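Local coordinates for protein ribonucleoside-diphosphate reductase (Pseudomonas aeruginosa, PDB 5IM3) that probably reduces ribonucleoside diphosphates to the deoxyribonucleotides needed for DNA synthesis, and binds dATP as an allosteric enzyme with ATP cones, at residues E281-A286 / A339-F344; N346-F351 / V631-N636; N825-K828 / S833-Q836; N611-G616 / Q666-L671. All coordinates share one frame; numbering follows the deposited sequence.

Interaction 1: residues E281-A286 / A339-F344; sequences EKLGKA and ARAIEF
Leu-283 and Ala-286 meet Ala-341 and Ile-342 through aliphatic carbon alone, and the flat groups take no part in the contact across the helices: the guanidinium of Arg-340 holds the carboxyl carbon of Glu-343 in plane at its edge, while one face of the Phe-344 ring lies against Arg-340 O, offset toward the rim. The first of these is a salt bridge between residues three apart on the same helix, with Arg-340 NH1 2.9 Å from Glu-343 OE1 and the syn lone pair of that oxygen as acceptor. On the other helix Lys-285 NZ comes to 2.8 Å from Glu-281 OE2, from above the carboxylate plane. Across the interface the axes of the two short segments run nearly parallel, 22° apart, with a closest approach of 10.4 Å. Ile-342 does most of the bridging. Its CG1 is 3.7 Å from Ala-286 CB and 3.9 Å from Leu-283 CD2, a position it reaches by lying anti to its own carbonyl carbon (chi1 -67°), and CD1 adds a second touch on Ala-286 CB. Leu-283 CD2 also rests 4.2 Å from Ala-341 CB. Helix 337-349, part of the all-alpha domain, turns another side to helix 620-640, where Glu-343 OE2 bonds Thr-629 OG1 and Phe-344 packs. With both salt bridges kept inside single helices and no hydrogen bond between them, the 183 Å² buried here is held by apolar packing.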
loop_
_atom_site.group_PDB
_atom_site.type_symbol
_atom_site.label_atom_id
_atom_site.label_comp_id
_atom_site.label_asym_id
_atom_site.label_seq_id
_atom_site.Cartn_x
_atom_site.Cartn_y
_atom_site.Cartn_z
ATOM N N GLU A 281 -43.391 22.497 -55.690
ATOM C CA GLU A 281 -44.751 22.835 -55.283
ATOM C C GLU A 281 -45.417 21.644 -54.605
ATOM O O GLU A 281 -46.044 21.784 -53.547
ATOM C CB GLU A 281 -45.564 23.297 -56.496
ATOM C CG GLU A 281 -46.881 23.980 -56.141
ATOM C CD GLU A 281 -48.085 23.073 -56.302
ATOM O OE1 GLU A 281 -47.908 21.840 -56.363
ATOM O OE2 GLU A 281 -49.217 23.595 -56.384
ATOM N N LYS A 282 -45.274 20.458 -55.197
ATOM C CA LYS A 282 -45.840 19.247 -54.610
ATOM C C LYS A 282 -45.163 18.897 -53.288
ATOM O O LYS A 282 -45.832 18.490 -52.331
ATOM C CB LYS A 282 -45.710 18.099 -55.604
ATOM C CG LYS A 282 -46.511 16.853 -55.268
ATOM C CD LYS A 282 -46.247 15.742 -56.288
ATOM C CE LYS A 282 -46.611 16.163 -57.715
ATOM N NZ LYS A 282 -46.241 15.141 -58.726
ATOM N N LEU A 283 -43.839 19.039 -53.214
ATOM C CA LEU A 283 -43.143 18.776 -51.959
ATOM C C LEU A 283 -43.450 19.841 -50.919
ATOM O O LEU A 283 -43.467 19.547 -49.717
ATOM C CB LEU A 283 -41.634 18.699 -52.190
ATOM C CG LEU A 283 -41.133 17.621 -53.152
ATOM C CD1 LEU A 283 -39.619 17.679 -53.255
ATOM C CD2 LEU A 283 -41.589 16.235 -52.715
ATOM N N GLY A 284 -43.687 21.080 -51.354
ATOM C CA GLY A 284 -44.024 22.134 -50.414
ATOM C C GLY A 284 -45.329 21.881 -49.689
ATOM O O GLY A 284 -45.510 22.329 -48.553
ATOM N N LYS A 285 -46.255 21.162 -50.327
ATOM C CA LYS A 285 -47.523 20.835 -49.688
ATOM C C LYS A 285 -47.404 19.636 -48.757
ATOM O O LYS A 285 -48.196 19.508 -47.817
ATOM C CB LYS A 285 -48.588 20.558 -50.747
ATOM C CG LYS A 285 -48.986 21.774 -51.561
ATOM C CD LYS A 285 -49.944 21.388 -52.668
ATOM C CE LYS A 285 -50.369 22.596 -53.481
ATOM N NZ LYS A 285 -50.987 22.187 -54.770
ATOM N N ALA A 286 -46.435 18.750 -49.001
ATOM C CA ALA A 286 -46.274 17.567 -48.167
ATOM C C ALA A 286 -45.720 17.899 -46.788
ATOM O O ALA A 286 -45.803 17.062 -45.882
ATOM C CB ALA A 286 -45.356 16.558 -48.859
ATOM N N ALA A 339 -42.854 10.966 -54.837
ATOM C CA ALA A 339 -43.497 9.977 -53.978
ATOM C C ALA A 339 -42.507 9.392 -52.974
ATOM O O ALA A 339 -42.811 9.271 -51.782
ATOM C CB ALA A 339 -44.120 8.873 -54.832
ATOM N N ARG A 340 -41.312 9.022 -53.437
ATOM C CA ARG A 340 -40.308 8.473 -52.529
ATOM C C ARG A 340 -39.759 9.543 -51.592
ATOM O O ARG A 340 -39.507 9.269 -50.413
ATOM C CB ARG A 340 -39.177 7.820 -53.326
ATOM C CG ARG A 340 -39.625 6.638 -54.175
ATOM C CD ARG A 340 -40.224 5.527 -53.322
ATOM N NE ARG A 340 -40.660 4.390 -54.123
ATOM C CZ ARG A 340 -41.239 3.303 -53.622
ATOM N NH1 ARG A 340 -41.443 3.195 -52.315
ATOM N NH2 ARG A 340 -41.613 2.318 -54.430
ATOM N N ALA A 341 -39.566 10.764 -52.092
ATOM C CA ALA A 341 -39.099 11.842 -51.226
ATOM C C ALA A 341 -40.090 12.105 -50.100
ATOM O O ALA A 341 -39.691 12.325 -48.951
ATOM C CB ALA A 341 -38.866 13.115 -52.042
ATOM N N ILE A 342 -41.390 12.078 -50.407
ATOM C CA ILE A 342 -42.399 12.262 -49.370
ATOM C C ILE A 342 -42.377 11.092 -48.393
ATOM O O ILE A 342 -42.486 11.280 -47.176
ATOM C CB ILE A 342 -43.789 12.451 -50.008
ATOM C CG1 ILE A 342 -43.837 13.773 -50.781
ATOM C CG2 ILE A 342 -44.893 12.407 -48.945
ATOM C CD1 ILE A 342 -45.079 13.941 -51.640
ATOM N N GLU A 343 -42.239 9.868 -48.907
ATOM C CA GLU A 343 -42.135 8.706 -48.030
ATOM C C GLU A 343 -40.936 8.832 -47.092
ATOM O O GLU A 343 -41.031 8.498 -45.905
ATOM C CB GLU A 343 -42.035 7.428 -48.867
ATOM C CG GLU A 343 -41.946 6.134 -48.057
ATOM C CD GLU A 343 -41.641 4.919 -48.920
ATOM O OE1 GLU A 343 -41.568 5.067 -50.158
ATOM O OE2 GLU A 343 -41.468 3.815 -48.360
ATOM N N PHE A 344 -39.803 9.324 -47.600
ATOM C CA PHE A 344 -38.619 9.456 -46.755
ATOM C C PHE A 344 -38.760 10.626 -45.788
ATOM O O PHE A 344 -38.282 10.559 -44.649
ATOM C CB PHE A 344 -37.362 9.634 -47.612
ATOM C CG PHE A 344 -37.125 8.524 -48.605
ATOM C CD1 PHE A 344 -37.764 7.299 -48.479
ATOM C CD2 PHE A 344 -36.253 8.711 -49.667
ATOM C CE1 PHE A 344 -37.541 6.290 -49.394
ATOM C CE2 PHE A 344 -36.027 7.704 -50.584
ATOM C CZ PHE A 344 -36.671 6.493 -50.446
#

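Interaction 2: residues N346-F351 / V631-N636; sequences NLLSSF and VRMLDN
Leu-347 and Met-633 are the closest backbone pair, yet their CA atoms stay 10.1 Å apart, so long side chains must span the gap. The contact joins the C-terminal end of helix 337-349, in the all-alpha domain and finished by a Schellman motif, to helix 620-640 of the barrel domain. Met-633 points at the other helix; its chain is extended about chi2 and bends at chi3 (64°). The bend gives the thioether two different neighbours. SD lies 3.7 Å from Leu-347 CD2, whereas the methyl CE turns onto the branched end of Leu-348, 4.0 Å from CG of that leucine and about equally far from both of its methyls. All three residues are buried, and Tyr-353 of the strand that follows packs on both Leu-347 and Met-633. Other residues of helix 620-640 carry charge: Arg-632 forms salt bridges with Glu-334 and Glu-706, and Asp-635 is gripped by Arg-656, Arg-707 and Arg-762, which would be expected to favour its charged form. At the helix end Phe-351 takes a positive phi of 69°, and its N bonds Leu-348 O at 3.0 Å. One residue earlier, Ser-350 OG donates to Asn-346 O at 2.9 Å, in the carbonyl plane, with a C=O...donor angle of 151°.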
loop_
_atom_site.group_PDB
_atom_site.type_symbol
_atom_site.label_atom_id
_atom_site.label_comp_id
_atom_site.label_asym_id
_atom_site.label_seq_id
_atom_site.Cartn_x
_atom_site.Cartn_y
_atom_site.Cartn_z
ATOM N N ASN A 346 -41.589 11.788 -44.454
ATOM C CA ASN A 346 -42.514 11.417 -43.389
ATOM C C ASN A 346 -41.837 10.522 -42.360
ATOM O O ASN A 346 -42.081 10.654 -41.156
ATOM C CB ASN A 346 -43.738 10.720 -43.978
ATOM C CG ASN A 346 -44.663 11.682 -44.697
ATOM O OD1 ASN A 346 -44.729 12.867 -44.363
ATOM N ND2 ASN A 346 -45.386 11.176 -45.690
ATOM N N LEU A 347 -40.978 9.606 -42.814
ATOM C CA LEU A 347 -40.298 8.717 -41.880
ATOM C C LEU A 347 -39.324 9.487 -40.995
ATOM O O LEU A 347 -39.223 9.220 -39.792
ATOM C CB LEU A 347 -39.565 7.614 -42.646
ATOM C CG LEU A 347 -39.132 6.421 -41.794
ATOM C CD1 LEU A 347 -40.351 5.618 -41.342
ATOM C CD2 LEU A 347 -38.153 5.540 -42.546
ATOM N N LEU A 348 -38.606 10.455 -41.570
ATOM C CA LEU A 348 -37.601 11.201 -40.820
ATOM C C LEU A 348 -38.238 12.219 -39.878
ATOM O O LEU A 348 -37.918 12.255 -38.686
ATOM C CB LEU A 348 -36.646 11.900 -41.790
ATOM C CG LEU A 348 -35.702 10.997 -42.588
ATOM C CD1 LEU A 348 -34.978 11.801 -43.653
ATOM C CD2 LEU A 348 -34.698 10.315 -41.668
ATOM N N SER A 349 -39.143 13.051 -40.398
ATOM C CA SER A 349 -39.725 14.131 -39.608
ATOM C C SER A 349 -40.577 13.627 -38.448
ATOM O O SER A 349 -40.798 14.378 -37.493
ATOM C CB SER A 349 -40.570 15.038 -40.507
ATOM O OG SER A 349 -41.593 14.302 -41.154
ATOM N N SER A 350 -41.063 12.389 -38.512
ATOM C CA SER A 350 -41.839 11.804 -37.428
ATOM C C SER A 350 -40.971 11.152 -36.361
ATOM O O SER A 350 -41.502 10.738 -35.325
ATOM C CB SER A 350 -42.809 10.759 -37.979
ATOM O OG SER A 350 -42.105 9.625 -38.451
ATOM N N PHE A 351 -39.663 11.044 -36.595
ATOM C CA PHE A 351 -38.722 10.389 -35.693
ATOM C C PHE A 351 -38.927 8.879 -35.628
ATOM O O PHE A 351 -38.409 8.227 -34.716
ATOM C CB PHE A 351 -38.788 10.972 -34.273
ATOM C CG PHE A 351 -38.535 12.459 -34.194
ATOM C CD1 PHE A 351 -38.093 13.177 -35.295
ATOM C CD2 PHE A 351 -38.734 13.134 -33.001
ATOM C CE1 PHE A 351 -37.865 14.537 -35.204
ATOM C CE2 PHE A 351 -38.508 14.494 -32.907
ATOM C CZ PHE A 351 -38.072 15.194 -34.006
ATOM N N VAL A 631 -34.955 0.355 -44.921
ATOM C CA VAL A 631 -34.037 -0.436 -45.735
ATOM C C VAL A 631 -33.893 0.178 -47.120
ATOM O O VAL A 631 -32.792 0.234 -47.678
ATOM C CB VAL A 631 -34.512 -1.901 -45.807
ATOM C CG1 VAL A 631 -33.647 -2.704 -46.777
ATOM C CG2 VAL A 631 -34.486 -2.538 -44.421
ATOM N N ARG A 632 -35.000 0.650 -47.701
ATOM C CA ARG A 632 -34.922 1.280 -49.014
ATOM C C ARG A 632 -34.022 2.507 -48.975
ATOM O O ARG A 632 -33.157 2.685 -49.841
ATOM C CB ARG A 632 -36.318 1.658 -49.507
ATOM C CG ARG A 632 -36.332 2.160 -50.943
ATOM C CD ARG A 632 -37.720 2.614 -51.376
ATOM N NE ARG A 632 -37.766 2.928 -52.800
ATOM C CZ ARG A 632 -38.039 2.045 -53.755
ATOM N NH1 ARG A 632 -38.298 0.781 -53.449
ATOM N NH2 ARG A 632 -38.055 2.428 -55.028
ATOM N N MET A 633 -34.211 3.369 -47.974
ATOM C CA MET A 633 -33.358 4.546 -47.842
ATOM C C MET A 633 -31.892 4.150 -47.718
ATOM O O MET A 633 -31.016 4.791 -48.312
ATOM C CB MET A 633 -33.794 5.370 -46.632
ATOM C CG MET A 633 -35.199 5.933 -46.763
ATOM S SD MET A 633 -35.817 6.668 -45.241
ATOM C CE MET A 633 -34.694 8.041 -45.016
ATOM N N LEU A 634 -31.604 3.090 -46.959
ATOM C CA LEU A 634 -30.218 2.655 -46.807
ATOM C C LEU A 634 -29.672 2.094 -48.113
ATOM O O LEU A 634 -28.502 2.309 -48.445
ATOM C CB LEU A 634 -30.108 1.620 -45.686
ATOM C CG LEU A 634 -30.264 2.155 -44.260
ATOM C CD1 LEU A 634 -30.189 1.022 -43.242
ATOM C CD2 LEU A 634 -29.214 3.216 -43.944
ATOM N N ASP A 635 -30.503 1.378 -48.873
ATOM C CA ASP A 635 -30.050 0.884 -50.166
ATOM C C ASP A 635 -29.771 2.040 -51.118
ATOM O O ASP A 635 -28.828 1.982 -51.916
ATOM C CB ASP A 635 -31.083 -0.071 -50.762
ATOM C CG ASP A 635 -30.496 -0.957 -51.849
ATOM O OD1 ASP A 635 -29.442 -1.581 -51.604
ATOM O OD2 ASP A 635 -31.076 -1.026 -52.951
ATOM N N ASN A 636 -30.574 3.106 -51.038
ATOM C CA ASN A 636 -30.317 4.291 -51.850
ATOM C C ASN A 636 -28.981 4.927 -51.488
ATOM O O ASN A 636 -28.264 5.426 -52.365
ATOM C CB ASN A 636 -31.445 5.306 -51.671
ATOM C CG ASN A 636 -32.718 4.905 -52.390
ATOM O OD1 ASN A 636 -32.896 3.749 -52.774
ATOM N ND2 ASN A 636 -33.610 5.867 -52.581
#

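Interaction 3: residues N825-K828 / S833-Q836; sequences NDLK and SVQQ
Apolar contact between Leu-827 and Val-834 carries this interaction. The two side chains lie side by side and point the same way, with Leu-827 CD2 4.0 Å from Val-834 CG1. Leu-827 leaves its helix at an angle to the partner segment, and its branched end makes the approach. Val-834 places CG1 anti to the carbonyl carbon (chi1 -66°), which puts that methyl against the leucine. Beyond the pair, Val-834 also packs on Ile-840 and Tyr-848, and Leu-827 on Leu-792 of strand 792-795, so both methyl-bearing ends belong to a larger apolar cluster.

Contact with the backbone is looser: Leu-827 CD2 stands 4.3 Å from Ser-833 O, and the nearest CA pair, Leu-827 with Ser-833, is 6.5 Å apart. No hydrogen bond crosses between the segments, and together they bury 98 Å².

Polar bonds instead shape the loop itself. Ser-833 OG is hydrogen-bonded to Glu-853 OE2, and it also receives a weak bond from Gln-835 N at 3.4 Å with an N-H...O angle of 131°. The side-chain NE2 of Gln-835 bonds Lys-845 O.

Contacts between domains and subunits lie on the helix. Lys-828 NZ makes a salt bridge to Glu-214, in the second ATP cone of the same chain, while Asn-825 packs on Leu-58 and Asp-826 on His-72, both of the second subunit and within its first ATP cone range.

The arrangement is short-range packing within the barrel domain: the loop after helix 821-829 folds back so that Ser-833 and Val-834 pack against Leu-827 in the helix's last turn.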
loop_
_atom_site.group_PDB
_atom_site.type_symbol
_atom_site.label_atom_id
_atom_site.label_comp_id
_atom_site.label_asym_id
_atom_site.label_seq_id
_atom_site.Cartn_x
_atom_site.Cartn_y
_atom_site.Cartn_z
ATOM N N ASN A 825 -34.854 17.246 -4.293
ATOM C CA ASN A 825 -33.650 17.469 -3.502
ATOM C C ASN A 825 -32.936 16.163 -3.184
ATOM O O ASN A 825 -31.708 16.148 -3.039
ATOM C CB ASN A 825 -34.003 18.208 -2.212
ATOM C CG ASN A 825 -32.779 18.589 -1.406
ATOM O OD1 ASN A 825 -32.093 19.561 -1.721
ATOM N ND2 ASN A 825 -32.503 17.829 -0.349
ATOM N N ASP A 826 -33.680 15.059 -3.073
ATOM C CA ASP A 826 -33.049 13.767 -2.825
ATOM C C ASP A 826 -32.358 13.244 -4.078
ATOM O O ASP A 826 -31.273 12.659 -3.994
ATOM C CB ASP A 826 -34.085 12.756 -2.327
ATOM C CG ASP A 826 -34.437 12.950 -0.863
ATOM O OD1 ASP A 826 -33.628 13.555 -0.127
ATOM O OD2 ASP A 826 -35.523 12.493 -0.443
ATOM N N LEU A 827 -32.967 13.448 -5.248
ATOM C CA LEU A 827 -32.367 12.965 -6.488
ATOM C C LEU A 827 -31.036 13.652 -6.767
ATOM O O LEU A 827 -30.062 12.997 -7.154
ATOM C CB LEU A 827 -33.335 13.169 -7.655
ATOM C CG LEU A 827 -34.527 12.211 -7.683
ATOM C CD1 LEU A 827 -35.536 12.649 -8.728
ATOM C CD2 LEU A 827 -34.068 10.784 -7.954
ATOM N N LYS A 828 -30.972 14.972 -6.578
ATOM C CA LYS A 828 -29.702 15.678 -6.728
ATOM C C LYS A 828 -28.655 15.126 -5.768
ATOM O O LYS A 828 -27.515 14.849 -6.162
ATOM C CB LYS A 828 -29.899 17.175 -6.493
ATOM C CG LYS A 828 -30.825 17.846 -7.482
ATOM C CD LYS A 828 -30.886 19.336 -7.220
ATOM C CE LYS A 828 -31.899 20.020 -8.112
ATOM N NZ LYS A 828 -32.035 21.461 -7.768
ATOM N N SER A 833 -29.777 8.548 -8.575
ATOM C CA SER A 833 -30.064 7.171 -8.190
ATOM C C SER A 833 -31.313 7.127 -7.318
ATOM O O SER A 833 -31.391 7.818 -6.297
ATOM C CB SER A 833 -28.874 6.567 -7.451
ATOM O OG SER A 833 -29.146 5.231 -7.066
ATOM N N VAL A 834 -32.297 6.321 -7.730
ATOM C CA VAL A 834 -33.499 6.108 -6.926
ATOM C C VAL A 834 -33.315 4.995 -5.910
ATOM O O VAL A 834 -34.186 4.804 -5.047
ATOM C CB VAL A 834 -34.725 5.792 -7.805
ATOM C CG1 VAL A 834 -35.083 6.998 -8.657
ATOM C CG2 VAL A 834 -34.469 4.559 -8.678
ATOM N N GLN A 835 -32.220 4.246 -5.988
ATOM C CA GLN A 835 -31.879 3.327 -4.919
ATOM C C GLN A 835 -31.725 4.094 -3.609
ATOM O O GLN A 835 -31.460 5.300 -3.588
ATOM C CB GLN A 835 -30.587 2.575 -5.248
ATOM C CG GLN A 835 -30.791 1.122 -5.667
ATOM C CD GLN A 835 -31.645 0.977 -6.912
ATOM O OE1 GLN A 835 -31.543 1.770 -7.847
ATOM N NE2 GLN A 835 -32.502 -0.038 -6.924
ATOM N N GLN A 836 -31.918 3.377 -2.506
ATOM C CA GLN A 836 -31.692 3.908 -1.160
ATOM C C GLN A 836 -32.331 5.284 -0.966
ATOM O O GLN A 836 -31.774 6.164 -0.304
ATOM C CB GLN A 836 -30.195 3.942 -0.827
ATOM C CG GLN A 836 -29.365 4.980 -1.574
ATOM C CD GLN A 836 -27.919 4.993 -1.111
ATOM O OE1 GLN A 836 -27.572 4.365 -0.109
ATOM N NE2 GLN A 836 -27.065 5.710 -1.839
#

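Interaction 4: residues N611-G616 / Q666-L671; sequences NHIVDG and QDALYL
The loop that leaves barrel strand 600-608 for helix 620-640 packs on helix 665-672 through Ile-613, which meets Ala-668 and Leu-671 beyond the C-terminal ends of two parallel barrel strands, 600-608 and 659-663. Each branch of Ile-613 takes a different partner. CG1 is 4.0 Å from Ala-668 CB, while CG2 comes to 3.6 Å from Leu-671 CB and touches Leu-671 CD1 as well. The split follows from chi1 of -60°, which sets CG2 anti to the backbone N and CG1 anti to the carbonyl carbon. Leu-671 CD1 also reaches the branch point, 3.7 Å from Ile-613 CB. Helices 620-640 and 646-655 lie between the two strands in sequence, a beta-alpha-beta arrangement, and the contact thus brings together the loop that starts the connection and the helix that follows its second strand. Further along the loop, Asp-615 is the centre of an inverse gamma turn, and Gly-616 then takes a positive phi of 82°. Gly-616 CA lies 4.0 Å from Leu-671 O, a van der Waals contact. Helix 807-815 adds Tyr-808 and Arg-811 against Leu-671, while Tyr-670 stacks on Tyr-848 and bonds Thr-788 through its hydroxyl.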
loop_
_atom_site.group_PDB
_atom_site.type_symbol
_atom_site.label_atom_id
_atom_site.label_comp_id
_atom_site.label_asym_id
_atom_site.label_seq_id
_atom_site.Cartn_x
_atom_site.Cartn_y
_atom_site.Cartn_z
ATOM N N ASN A 611 -41.156 5.239 -30.754
ATOM C CA ASN A 611 -42.274 5.560 -31.633
ATOM C C ASN A 611 -43.025 4.326 -32.110
ATOM O O ASN A 611 -43.959 4.467 -32.910
ATOM C CB ASN A 611 -41.780 6.360 -32.838
ATOM C CG ASN A 611 -41.679 7.846 -32.549
ATOM O OD1 ASN A 611 -41.582 8.262 -31.394
ATOM N ND2 ASN A 611 -41.709 8.656 -33.601
ATOM N N HIS A 612 -42.645 3.131 -31.650
ATOM C CA HIS A 612 -43.361 1.906 -31.982
ATOM C C HIS A 612 -43.889 1.206 -30.737
ATOM O O HIS A 612 -44.180 0.005 -30.777
ATOM C CB HIS A 612 -42.460 0.976 -32.794
ATOM C CG HIS A 612 -41.974 1.592 -34.066
ATOM N ND1 HIS A 612 -40.922 2.482 -34.105
ATOM C CD2 HIS A 612 -42.419 1.477 -35.338
ATOM C CE1 HIS A 612 -40.730 2.874 -35.351
ATOM N NE2 HIS A 612 -41.626 2.281 -36.118
ATOM N N ILE A 613 -44.016 1.936 -29.631
ATOM C CA ILE A 613 -44.652 1.446 -28.415
ATOM C C ILE A 613 -45.957 2.210 -28.245
ATOM O O ILE A 613 -45.953 3.436 -28.073
ATOM C CB ILE A 613 -43.747 1.618 -27.184
ATOM C CG1 ILE A 613 -42.429 0.853 -27.363
ATOM C CG2 ILE A 613 -44.470 1.151 -25.920
ATOM C CD1 ILE A 613 -42.587 -0.657 -27.444
ATOM N N VAL A 614 -47.070 1.488 -28.291
ATOM C CA VAL A 614 -48.387 2.096 -28.132
ATOM C C VAL A 614 -48.816 1.953 -26.676
ATOM O O VAL A 614 -48.039 2.252 -25.761
ATOM C CB VAL A 614 -49.408 1.471 -29.105
ATOM C CG1 VAL A 614 -49.101 1.913 -30.525
ATOM C CG2 VAL A 614 -49.400 -0.057 -28.996
ATOM N N ASP A 615 -50.046 1.504 -26.441
ATOM C CA ASP A 615 -50.529 1.324 -25.082
ATOM C C ASP A 615 -49.790 0.173 -24.412
ATOM O O ASP A 615 -50.385 -0.869 -24.118
ATOM C CB ASP A 615 -52.037 1.077 -25.091
ATOM C CG ASP A 615 -52.796 2.151 -25.849
ATOM O OD1 ASP A 615 -53.153 1.914 -27.022
ATOM O OD2 ASP A 615 -53.030 3.236 -25.273
ATOM N N GLY A 616 -48.490 0.352 -24.182
ATOM C CA GLY A 616 -47.682 -0.626 -23.489
ATOM C C GLY A 616 -47.172 -1.768 -24.339
ATOM O O GLY A 616 -46.469 -2.638 -23.811
ATOM N N GLN A 666 -33.987 1.478 -23.920
ATOM C CA GLN A 666 -34.237 1.706 -22.501
ATOM C C GLN A 666 -35.554 2.440 -22.296
ATOM O O GLN A 666 -36.338 2.092 -21.406
ATOM C CB GLN A 666 -33.072 2.486 -21.887
ATOM C CG GLN A 666 -33.301 2.979 -20.460
ATOM C CD GLN A 666 -33.308 1.858 -19.437
ATOM O OE1 GLN A 666 -32.313 1.625 -18.753
ATOM N NE2 GLN A 666 -34.432 1.164 -19.326
ATOM N N ASP A 667 -35.823 3.455 -23.122
ATOM C CA ASP A 667 -37.084 4.178 -23.019
ATOM C C ASP A 667 -38.267 3.291 -23.389
ATOM O O ASP A 667 -39.355 3.442 -22.824
ATOM C CB ASP A 667 -37.046 5.421 -23.906
ATOM C CG ASP A 667 -36.082 6.476 -23.389
ATOM O OD1 ASP A 667 -35.409 6.220 -22.368
ATOM O OD2 ASP A 667 -35.990 7.556 -24.009
ATOM N N ALA A 668 -38.077 2.360 -24.325
ATOM C CA ALA A 668 -39.143 1.416 -24.641
ATOM C C ALA A 668 -39.434 0.502 -23.457
ATOM O O ALA A 668 -40.587 0.118 -23.234
ATOM C CB ALA A 668 -38.774 0.596 -25.877
ATOM N N LEU A 669 -38.399 0.132 -22.694
ATOM C CA LEU A 669 -38.615 -0.644 -21.476
ATOM C C LEU A 669 -39.451 0.138 -20.470
ATOM O O LEU A 669 -40.365 -0.415 -19.849
ATOM C CB LEU A 669 -37.273 -1.039 -20.854
ATOM C CG LEU A 669 -36.403 -2.060 -21.586
ATOM C CD1 LEU A 669 -35.068 -2.206 -20.873
ATOM C CD2 LEU A 669 -37.093 -3.408 -21.690
ATOM N N TYR A 670 -39.148 1.426 -20.292
ATOM C CA TYR A 670 -39.932 2.254 -19.381
ATOM C C TYR A 670 -41.413 2.203 -19.731
ATOM O O TYR A 670 -42.267 2.036 -18.853
ATOM C CB TYR A 670 -39.435 3.703 -19.420
ATOM C CG TYR A 670 -38.045 3.936 -18.860
ATOM C CD1 TYR A 670 -37.520 3.121 -17.862
ATOM C CD2 TYR A 670 -37.262 4.985 -19.326
ATOM C CE1 TYR A 670 -36.253 3.343 -17.350
ATOM C CE2 TYR A 670 -35.994 5.212 -18.823
ATOM C CZ TYR A 670 -35.495 4.390 -17.834
ATOM O OH TYR A 670 -34.235 4.618 -17.330
ATOM N N LEU A 671 -41.738 2.353 -21.018
ATOM C CA LEU A 671 -43.137 2.388 -21.430
ATOM C C LEU A 671 -43.861 1.084 -21.136
ATOM O O LEU A 671 -45.091 1.082 -21.032
ATOM C CB LEU A 671 -43.236 2.711 -22.921
ATOM C CG LEU A 671 -42.794 4.117 -23.327
ATOM C CD1 LEU A 671 -42.894 4.297 -24.835
ATOM C CD2 LEU A 671 -43.624 5.174 -22.609
#

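From the N terminus, interaction 1 comes first and closes a loop of 52 residues onto helix 337-349. The same helix starts interaction 2, whose 279-residue loop returns on helix 620-640 and ties the all-alpha domain to the barrel domain. Interactions 1 and 2 touch directly, Phe-344 CD1 lying 3.4 Å from Met-633 CG. Interaction 4 closes 49 residues, joining the loop after strand 600-608 to helix 665-672. It crosses interaction 2, since 611-616 falls within that loop and 666-671 beyond it; the two meet where Asn-611 packs beside Ser-350 and Phe-351. Interaction 3 follows last, a short return across four residues, its centre about 24 Å from that of interaction 4.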